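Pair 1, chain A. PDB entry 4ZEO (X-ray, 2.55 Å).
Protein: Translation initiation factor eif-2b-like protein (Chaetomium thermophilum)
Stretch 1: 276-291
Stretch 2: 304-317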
# COMPACT_ATOMS: atom_id res chain seq x y z
N ALA A 276 1.70 -7.76 -13.46
CA ALA A 276 0.25 -7.98 -13.52
C ALA A 276 -0.33 -7.76 -14.93
O ALA A 276 -1.24 -8.48 -15.36
CB ALA A 276 -0.47 -7.09 -12.51
N ALA A 277 0.22 -6.78 -15.64
CA ALA A 277 -0.18 -6.47 -17.01
C ALA A 277 0.10 -7.64 -17.98
O ALA A 277 -0.51 -7.74 -19.05
CB ALA A 277 0.54 -5.21 -17.50
N GLN A 278 1.07 -8.48 -17.61
CA GLN A 278 1.37 -9.69 -18.37
C GLN A 278 0.16 -10.62 -18.39
O GLN A 278 -0.04 -11.37 -19.34
CB GLN A 278 2.58 -10.40 -17.78
CG GLN A 278 3.90 -9.82 -18.23
CD GLN A 278 5.07 -10.49 -17.54
OE1 GLN A 278 4.89 -11.26 -16.60
NE2 GLN A 278 6.28 -10.15 -17.97
N SER A 279 -0.60 -10.61 -17.31
CA SER A 279 -1.80 -11.40 -17.19
C SER A 279 -2.91 -10.92 -18.12
O SER A 279 -3.82 -11.69 -18.44
CB SER A 279 -2.31 -11.41 -15.76
OG SER A 279 -1.73 -12.48 -15.05
N ILE A 280 -2.89 -9.64 -18.47
CA ILE A 280 -3.91 -9.09 -19.36
C ILE A 280 -3.60 -9.36 -20.82
O ILE A 280 -2.48 -9.19 -21.26
CB ILE A 280 -4.09 -7.60 -19.09
CG1 ILE A 280 -4.53 -7.42 -17.64
CG2 ILE A 280 -5.11 -6.99 -20.06
CD1 ILE A 280 -4.64 -6.02 -17.21
N ASN A 281 -4.61 -9.80 -21.56
CA ASN A 281 -4.43 -10.20 -22.95
C ASN A 281 -5.47 -9.54 -23.82
O ASN A 281 -6.48 -9.05 -23.30
CB ASN A 281 -4.56 -11.71 -23.08
CG ASN A 281 -3.44 -12.44 -22.39
OD1 ASN A 281 -2.26 -12.24 -22.69
ND2 ASN A 281 -3.80 -13.23 -21.39
N ASP A 282 -5.27 -9.56 -25.13
CA ASP A 282 -6.21 -8.91 -26.04
C ASP A 282 -7.57 -9.59 -25.96
O ASP A 282 -7.66 -10.82 -26.00
CB ASP A 282 -5.70 -8.96 -27.48
CG ASP A 282 -5.01 -7.69 -27.89
OD1 ASP A 282 -5.36 -6.64 -27.34
OD2 ASP A 282 -4.14 -7.74 -28.78
N GLY A 283 -8.62 -8.79 -25.87
CA GLY A 283 -9.98 -9.30 -25.76
C GLY A 283 -10.46 -9.62 -24.35
O GLY A 283 -11.57 -10.11 -24.18
N ASP A 284 -9.64 -9.35 -23.35
CA ASP A 284 -10.01 -9.63 -21.96
C ASP A 284 -11.07 -8.66 -21.45
O ASP A 284 -11.17 -7.51 -21.90
CB ASP A 284 -8.79 -9.55 -21.02
CG ASP A 284 -7.96 -10.83 -20.98
OD1 ASP A 284 -6.94 -10.86 -20.25
OD2 ASP A 284 -8.31 -11.80 -21.69
N THR A 285 -11.84 -9.11 -20.48
CA THR A 285 -12.67 -8.20 -19.73
C THR A 285 -12.20 -8.22 -18.30
O THR A 285 -12.10 -9.26 -17.68
CB THR A 285 -14.17 -8.54 -19.80
OG1 THR A 285 -14.57 -8.61 -21.18
CG2 THR A 285 -14.96 -7.44 -19.11
N ILE A 286 -11.90 -7.05 -17.80
CA ILE A 286 -11.37 -6.90 -16.46
C ILE A 286 -12.40 -6.26 -15.55
O ILE A 286 -13.07 -5.31 -15.96
CB ILE A 286 -10.09 -6.01 -16.44
CG1 ILE A 286 -9.12 -6.45 -17.55
CG2 ILE A 286 -9.46 -6.04 -15.08
CD1 ILE A 286 -8.44 -7.76 -17.26
N VAL A 287 -12.53 -6.79 -14.34
CA VAL A 287 -13.41 -6.20 -13.34
C VAL A 287 -12.58 -5.67 -12.17
O VAL A 287 -11.61 -6.29 -11.73
CB VAL A 287 -14.45 -7.21 -12.83
CG1 VAL A 287 -15.39 -6.53 -11.83
CG2 VAL A 287 -15.26 -7.80 -14.02
N THR A 288 -12.90 -4.47 -11.70
CA THR A 288 -12.26 -3.99 -10.50
C THR A 288 -13.26 -3.18 -9.69
O THR A 288 -14.37 -2.88 -10.18
CB THR A 288 -10.97 -3.19 -10.79
OG1 THR A 288 -10.20 -3.11 -9.59
CG2 THR A 288 -11.29 -1.79 -11.32
N TYR A 289 -12.89 -2.88 -8.44
CA TYR A 289 -13.76 -2.19 -7.50
C TYR A 289 -13.11 -0.93 -6.93
O TYR A 289 -12.04 -0.99 -6.31
CB TYR A 289 -14.14 -3.14 -6.36
CG TYR A 289 -15.03 -2.57 -5.29
CD1 TYR A 289 -16.34 -2.19 -5.58
CD2 TYR A 289 -14.57 -2.41 -3.99
CE1 TYR A 289 -17.17 -1.68 -4.60
CE2 TYR A 289 -15.39 -1.90 -3.00
CZ TYR A 289 -16.69 -1.54 -3.31
OH TYR A 289 -17.52 -1.03 -2.32
N GLY A 290 -13.77 0.21 -7.13
CA GLY A 290 -13.27 1.48 -6.66
C GLY A 290 -12.00 1.84 -7.39
O GLY A 290 -11.75 1.37 -8.50
N ARG A 291 -11.18 2.67 -6.76
CA ARG A 291 -9.91 3.05 -7.35
C ARG A 291 -8.72 2.67 -6.51
O ARG A 291 -8.46 3.29 -5.49
CB ARG A 291 -9.89 4.54 -7.59
CG ARG A 291 -8.65 5.03 -8.27
CD ARG A 291 -8.70 6.53 -8.34
NE ARG A 291 -7.71 7.05 -9.26
CZ ARG A 291 -7.64 8.32 -9.63
NH1 ARG A 291 -8.53 9.18 -9.16
NH2 ARG A 291 -6.70 8.72 -10.46
N LYS A 304 -0.71 0.73 -22.64
CA LYS A 304 0.49 1.26 -23.27
C LYS A 304 1.22 0.16 -24.04
O LYS A 304 1.87 0.44 -25.04
CB LYS A 304 1.44 1.89 -22.23
CG LYS A 304 1.43 3.42 -22.26
CD LYS A 304 2.20 4.02 -21.10
CE LYS A 304 1.37 3.92 -19.81
NZ LYS A 304 2.02 4.47 -18.59
N GLU A 305 1.08 -1.08 -23.59
CA GLU A 305 1.64 -2.23 -24.31
C GLU A 305 0.88 -2.53 -25.60
O GLU A 305 1.27 -3.40 -26.38
CB GLU A 305 1.66 -3.45 -23.40
CG GLU A 305 2.66 -3.33 -22.28
CD GLU A 305 2.49 -4.40 -21.23
OE1 GLU A 305 1.43 -5.05 -21.23
OE2 GLU A 305 3.42 -4.56 -20.39
N GLY A 306 -0.22 -1.82 -25.82
CA GLY A 306 -0.96 -1.96 -27.06
C GLY A 306 -2.15 -2.90 -26.97
O GLY A 306 -2.82 -3.16 -27.96
N LYS A 307 -2.42 -3.41 -25.77
CA LYS A 307 -3.51 -4.36 -25.57
C LYS A 307 -4.87 -3.69 -25.60
O LYS A 307 -5.04 -2.58 -25.13
CB LYS A 307 -3.30 -5.11 -24.25
CG LYS A 307 -1.94 -5.79 -24.22
CD LYS A 307 -1.76 -6.58 -22.98
CE LYS A 307 -0.34 -7.06 -22.84
NZ LYS A 307 -0.24 -8.07 -21.75
N SER A 308 -5.83 -4.39 -26.17
CA SER A 308 -7.20 -3.91 -26.23
C SER A 308 -8.09 -4.79 -25.37
O SER A 308 -8.19 -6.00 -25.57
CB SER A 308 -7.69 -3.87 -27.67
OG SER A 308 -7.87 -5.18 -28.18
N PHE A 309 -8.74 -4.17 -24.40
CA PHE A 309 -9.49 -4.91 -23.41
C PHE A 309 -10.57 -4.02 -22.83
O PHE A 309 -10.56 -2.80 -23.01
CB PHE A 309 -8.56 -5.43 -22.31
CG PHE A 309 -7.69 -4.37 -21.69
CD1 PHE A 309 -6.47 -4.03 -22.25
CD2 PHE A 309 -8.07 -3.73 -20.52
CE1 PHE A 309 -5.68 -3.06 -21.68
CE2 PHE A 309 -7.27 -2.75 -19.95
CZ PHE A 309 -6.08 -2.43 -20.53
N ASN A 310 -11.51 -4.65 -22.14
CA ASN A 310 -12.62 -3.96 -21.53
C ASN A 310 -12.46 -3.92 -20.03
O ASN A 310 -11.90 -4.84 -19.44
CB ASN A 310 -13.93 -4.62 -21.90
CG ASN A 310 -14.28 -4.40 -23.36
OD1 ASN A 310 -14.10 -3.31 -23.89
ND2 ASN A 310 -14.81 -5.43 -23.99
N VAL A 311 -12.90 -2.83 -19.43
CA VAL A 311 -12.86 -2.73 -17.98
C VAL A 311 -14.23 -2.40 -17.41
O VAL A 311 -14.93 -1.51 -17.90
CB VAL A 311 -11.82 -1.68 -17.53
CG1 VAL A 311 -11.89 -1.47 -16.04
CG2 VAL A 311 -10.43 -2.12 -17.96
N THR A 312 -14.61 -3.15 -16.39
CA THR A 312 -15.81 -2.86 -15.64
C THR A 312 -15.38 -2.33 -14.30
O THR A 312 -14.61 -2.96 -13.59
CB THR A 312 -16.72 -4.12 -15.47
OG1 THR A 312 -17.27 -4.48 -16.73
CG2 THR A 312 -17.86 -3.84 -14.49
N VAL A 313 -15.84 -1.13 -13.97
CA VAL A 313 -15.51 -0.53 -12.70
C VAL A 313 -16.74 -0.45 -11.82
O VAL A 313 -17.73 0.20 -12.16
CB VAL A 313 -14.89 0.88 -12.86
CG1 VAL A 313 -14.52 1.45 -11.51
CG2 VAL A 313 -13.66 0.80 -13.75
N LEU A 314 -16.65 -1.14 -10.69
CA LEU A 314 -17.74 -1.19 -9.73
C LEU A 314 -17.39 -0.21 -8.61
O LEU A 314 -16.21 0.11 -8.43
CB LEU A 314 -17.90 -2.61 -9.19
CG LEU A 314 -18.20 -3.75 -10.19
CD1 LEU A 314 -18.02 -5.11 -9.53
CD2 LEU A 314 -19.59 -3.64 -10.72
N ASP A 315 -18.39 0.32 -7.89
CA ASP A 315 -18.05 1.30 -6.87
C ASP A 315 -18.85 1.18 -5.59
O ASP A 315 -19.81 0.42 -5.51
CB ASP A 315 -18.23 2.73 -7.41
CG ASP A 315 -17.06 3.65 -7.03
OD1 ASP A 315 -16.98 4.74 -7.63
OD2 ASP A 315 -16.24 3.31 -6.14
N ASP A 316 -18.39 1.92 -4.59
CA ASP A 316 -19.13 2.15 -3.35
C ASP A 316 -19.89 3.46 -3.57
O ASP A 316 -19.26 4.49 -3.83
CB ASP A 316 -18.15 2.24 -2.17
CG ASP A 316 -18.85 2.42 -0.82
OD1 ASP A 316 -19.94 3.01 -0.73
OD2 ASP A 316 -18.25 1.99 0.19
N PRO A 317 -21.23 3.44 -3.45
CA PRO A 317 -22.08 4.60 -3.71
C PRO A 317 -21.75 5.78 -2.81
O PRO A 317 -22.04 6.92 -3.16
CB PRO A 317 -23.49 4.06 -3.46
CG PRO A 317 -23.28 2.96 -2.48
CD PRO A 317 -22.03 2.30 -2.98
O HOH W 1 0.47 -10.62 -22.05

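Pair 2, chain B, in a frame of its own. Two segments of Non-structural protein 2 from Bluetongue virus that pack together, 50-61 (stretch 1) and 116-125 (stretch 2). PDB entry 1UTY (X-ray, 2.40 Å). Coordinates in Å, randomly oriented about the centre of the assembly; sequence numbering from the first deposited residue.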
# COMPACT_ATOMS: atom_id res chain seq x y z
N ASN B 50 -14.74 -17.91 -11.72
CA ASN B 50 -15.03 -17.20 -10.47
C ASN B 50 -13.94 -17.31 -9.40
O ASN B 50 -13.18 -18.27 -9.38
CB ASN B 50 -16.42 -17.61 -9.93
CG ASN B 50 -16.45 -19.03 -9.39
OD1 ASN B 50 -16.76 -19.97 -10.11
ND2 ASN B 50 -16.12 -19.18 -8.11
N PRO B 51 -13.86 -16.31 -8.53
CA PRO B 51 -12.95 -16.37 -7.38
C PRO B 51 -13.43 -17.39 -6.34
O PRO B 51 -14.62 -17.63 -6.20
CB PRO B 51 -12.99 -14.96 -6.81
CG PRO B 51 -14.29 -14.41 -7.24
CD PRO B 51 -14.64 -15.05 -8.55
N GLU B 52 -12.48 -17.96 -5.61
CA GLU B 52 -12.76 -18.95 -4.59
C GLU B 52 -12.79 -18.26 -3.24
O GLU B 52 -12.29 -17.14 -3.11
CB GLU B 52 -11.66 -20.00 -4.59
CG GLU B 52 -11.53 -20.77 -5.90
CD GLU B 52 -10.41 -21.80 -5.86
OE1 GLU B 52 -9.43 -21.60 -5.08
OE2 GLU B 52 -10.50 -22.80 -6.60
N PRO B 53 -13.38 -18.90 -2.23
CA PRO B 53 -13.41 -18.36 -0.86
C PRO B 53 -12.03 -17.98 -0.35
O PRO B 53 -11.05 -18.63 -0.68
CB PRO B 53 -13.98 -19.51 -0.04
CG PRO B 53 -14.82 -20.25 -1.00
CD PRO B 53 -14.10 -20.19 -2.32
N LYS B 54 -11.96 -16.91 0.43
CA LYS B 54 -10.69 -16.41 0.95
C LYS B 54 -9.74 -15.92 -0.16
O LYS B 54 -8.59 -15.60 0.09
CB LYS B 54 -10.01 -17.47 1.85
N GLY B 55 -10.24 -15.85 -1.39
CA GLY B 55 -9.47 -15.35 -2.52
C GLY B 55 -9.44 -13.83 -2.68
O GLY B 55 -10.30 -13.10 -2.13
N TYR B 56 -8.46 -13.37 -3.45
CA TYR B 56 -8.30 -11.95 -3.77
C TYR B 56 -8.74 -11.72 -5.20
O TYR B 56 -8.29 -12.43 -6.11
CB TYR B 56 -6.82 -11.52 -3.64
CG TYR B 56 -6.26 -11.68 -2.25
CD1 TYR B 56 -5.90 -12.94 -1.75
CD2 TYR B 56 -6.11 -10.58 -1.41
CE1 TYR B 56 -5.41 -13.09 -0.45
CE2 TYR B 56 -5.62 -10.72 -0.13
CZ TYR B 56 -5.27 -11.97 0.34
OH TYR B 56 -4.78 -12.07 1.61
N VAL B 57 -9.63 -10.76 -5.41
CA VAL B 57 -9.92 -10.30 -6.75
C VAL B 57 -9.05 -9.08 -6.99
O VAL B 57 -9.17 -8.07 -6.30
CB VAL B 57 -11.41 -9.97 -6.97
CG1 VAL B 57 -11.63 -9.29 -8.31
CG2 VAL B 57 -12.26 -11.22 -6.87
N LEU B 58 -8.14 -9.21 -7.93
CA LEU B 58 -7.28 -8.12 -8.32
C LEU B 58 -7.80 -7.58 -9.65
O LEU B 58 -7.51 -8.12 -10.73
CB LEU B 58 -5.84 -8.61 -8.42
CG LEU B 58 -4.78 -7.56 -8.79
CD1 LEU B 58 -4.90 -6.32 -7.87
CD2 LEU B 58 -3.38 -8.19 -8.75
N ASN B 59 -8.60 -6.53 -9.55
CA ASN B 59 -9.13 -5.80 -10.68
C ASN B 59 -8.04 -4.82 -11.11
O ASN B 59 -7.69 -3.90 -10.34
CB ASN B 59 -10.41 -5.09 -10.23
CG ASN B 59 -11.11 -4.29 -11.35
OD1 ASN B 59 -10.58 -4.08 -12.42
ND2 ASN B 59 -12.31 -3.81 -11.05
N VAL B 60 -7.46 -5.03 -12.29
CA VAL B 60 -6.48 -4.07 -12.83
C VAL B 60 -6.89 -3.54 -14.20
O VAL B 60 -7.65 -4.20 -14.89
CB VAL B 60 -5.01 -4.63 -12.86
CG1 VAL B 60 -4.60 -5.14 -11.49
CG2 VAL B 60 -4.82 -5.68 -13.92
N PRO B 61 -6.41 -2.35 -14.58
CA PRO B 61 -6.70 -1.78 -15.90
C PRO B 61 -5.65 -2.08 -16.99
O PRO B 61 -5.88 -1.74 -18.16
CB PRO B 61 -6.72 -0.28 -15.61
CG PRO B 61 -5.60 -0.14 -14.56
CD PRO B 61 -5.60 -1.43 -13.76
N ASP B 116 -21.47 -19.48 0.88
CA ASP B 116 -21.24 -18.15 1.44
C ASP B 116 -19.75 -17.99 1.71
O ASP B 116 -19.14 -18.86 2.32
CB ASP B 116 -22.01 -18.01 2.74
CG ASP B 116 -23.50 -18.09 2.53
OD1 ASP B 116 -24.09 -17.06 2.13
OD2 ASP B 116 -24.17 -19.13 2.73
N ALA B 117 -19.16 -16.88 1.25
CA ALA B 117 -17.70 -16.75 1.28
C ALA B 117 -17.20 -15.32 1.39
O ALA B 117 -17.83 -14.37 0.93
CB ALA B 117 -17.08 -17.42 0.06
N GLU B 118 -16.04 -15.18 2.03
CA GLU B 118 -15.34 -13.92 2.06
C GLU B 118 -14.40 -13.86 0.86
O GLU B 118 -13.64 -14.79 0.62
CB GLU B 118 -14.56 -13.76 3.35
CG GLU B 118 -14.39 -12.31 3.77
CD GLU B 118 -13.27 -12.10 4.78
OE1 GLU B 118 -13.38 -12.63 5.90
OE2 GLU B 118 -12.29 -11.41 4.42
N ILE B 119 -14.52 -12.79 0.09
CA ILE B 119 -13.59 -12.49 -0.99
C ILE B 119 -12.95 -11.15 -0.69
O ILE B 119 -13.59 -10.25 -0.16
CB ILE B 119 -14.31 -12.44 -2.35
CG1 ILE B 119 -15.24 -13.64 -2.52
CG2 ILE B 119 -13.30 -12.38 -3.49
CD1 ILE B 119 -14.59 -14.92 -3.01
N LYS B 120 -11.68 -11.00 -1.03
CA LYS B 120 -11.00 -9.75 -0.79
C LYS B 120 -10.90 -9.00 -2.10
O LYS B 120 -10.24 -9.46 -3.03
CB LYS B 120 -9.63 -9.99 -0.13
CG LYS B 120 -9.68 -11.13 0.88
CD LYS B 120 -8.85 -10.89 2.11
CE LYS B 120 -8.39 -12.24 2.67
NZ LYS B 120 -7.95 -12.11 4.08
N TYR B 121 -11.61 -7.87 -2.18
CA TYR B 121 -11.61 -7.04 -3.38
C TYR B 121 -10.48 -6.01 -3.39
O TYR B 121 -10.31 -5.23 -2.44
CB TYR B 121 -12.96 -6.34 -3.59
CG TYR B 121 -13.00 -5.57 -4.90
CD1 TYR B 121 -12.99 -6.24 -6.13
CD2 TYR B 121 -13.00 -4.18 -4.91
CE1 TYR B 121 -13.00 -5.54 -7.33
CE2 TYR B 121 -13.01 -3.47 -6.10
CZ TYR B 121 -13.02 -4.15 -7.31
OH TYR B 121 -13.02 -3.44 -8.49
N CYS B 122 -9.72 -5.99 -4.49
CA CYS B 122 -8.53 -5.16 -4.62
C CYS B 122 -8.54 -4.48 -5.97
O CYS B 122 -8.58 -5.16 -7.01
CB CYS B 122 -7.26 -6.01 -4.50
SG CYS B 122 -7.24 -7.15 -3.11
N LYS B 123 -8.53 -3.15 -5.96
CA LYS B 123 -8.56 -2.38 -7.18
C LYS B 123 -7.25 -1.63 -7.35
O LYS B 123 -6.88 -0.80 -6.51
CB LYS B 123 -9.77 -1.42 -7.22
CG LYS B 123 -9.82 -0.55 -8.49
CD LYS B 123 -11.25 -0.22 -8.93
CE LYS B 123 -11.28 0.76 -10.12
NZ LYS B 123 -10.30 0.42 -11.23
N GLY B 124 -6.54 -1.94 -8.42
CA GLY B 124 -5.28 -1.29 -8.74
C GLY B 124 -5.52 -0.31 -9.87
O GLY B 124 -6.38 -0.54 -10.70
N MET B 125 -4.76 0.77 -9.87
CA MET B 125 -4.95 1.84 -10.84
C MET B 125 -3.93 1.78 -11.98
O MET B 125 -4.09 2.47 -12.99
CB MET B 125 -4.93 3.21 -10.13
CG MET B 125 -6.17 3.48 -9.22
SD MET B 125 -7.82 3.27 -10.02
CE MET B 125 -7.84 4.69 -11.16

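Both pairs lay a type II beta turn against the start of a parallel two-strand ladder, and the 14 central residues superpose with an RMSD of 0.8 Å. The strand axes approach to 4.6 Å at 19° in pair 1 and 4.7 Å at 20° in pair 2. The register coincides: Thr285(A) bridges Asn310(A) where Tyr56(B) bridges Lys120(B), and Thr288(A) bridges Val313(A) where Asn59(B) bridges Lys123(B).

The hydrogen bonds follow one template. In each turn the third residue gives its amide to the neighbouring strand, Gly283(A) N to Ser308(A) O at 2.8 Å and Lys54(B) N to Glu118(B) O at 2.7 Å. Next, Asn310(A) N reaches Asp284(A) O at 2.9 Å, matched by Lys120(B) N to Gly55(B) O at 2.7 Å. The ladder then alternates, Ile286(A) N to Asn310(A) O at 2.8 Å and Val57(B) N to Lys120(B) O at 2.8 Å, so every bond of this ladder runs between main-chain atoms, and the same pattern is met by different side chains.

The turns obey that template with different residues. Both third positions have positive phi; pair 1 fills this one with glycine, pair 2 with Lys54(B), whose side chain is modelled only to CB. At the fourth position the roles swap. Asp284(A) takes Asn281(A) N on its OD1 at 2.9 Å, bracing the turn from within, whereas the matched Gly55(B) has no side chain, and an ideal CB there would clash with Glu52(B) O at 2.7 Å.

The second turn position sets polar against apolar. Asp282(A) OD1 accepts from both Ser308(A) N at 2.6 Å and Ser308(A) OG at 3.0 Å, tying the turn to the strand. Its counterpart Pro53(B) instead rests CB on Ala117(B) CB at 3.7 Å. Ala117(B) matches Lys307(A), whose longer chain carries NZ to Ala277(A) O at 2.7 Å and Ile280(A) O at 2.6 Å, joining the backbone just before the turn, in stretch 1, to stretch 2.

One apolar site is kept. Phe309(A) and Ile119(B) coincide, as do Ile280(A) and Pro51(B). Ile280(A) CG2 sits over a face of the Phe309(A) ring, 4.1 Å from its centroid; in pair 2, Pro51(B) CB meets Ile119(B) CD1 at 4.1 Å. The matched strand residues Ile286(A) and Val57(B) complete the site: Ile286(A) CG1 lies 4.2 Å from Phe309(A) CD2, and Val57(B) CG2 3.7 Å from Ile119(B) CG2.

Along the strands the faces diverge. Beside Ile286(A), Val311(A) packs CG2 4.2 Å from Ile286(A) CB. At the same place Tyr121(B) puts its ring edge near Val57(B), and its OH accepts from Asn59(B) ND2 at 2.7 Å. On the other face, Lys120(B) CG covers a face of the Tyr56(B) ring while Cys122(B) SG meets its edge; the smaller Thr285(A) brings CG2 to 4.1 Å from Asn310(A) CB.

The rule to read is a shared backbone ladder, a positive-phi third turn residue and an apolar site beside the turn, with the other matched positions filled differently in these two pairs, though Val287(A) and Leu58(B) are both apolar.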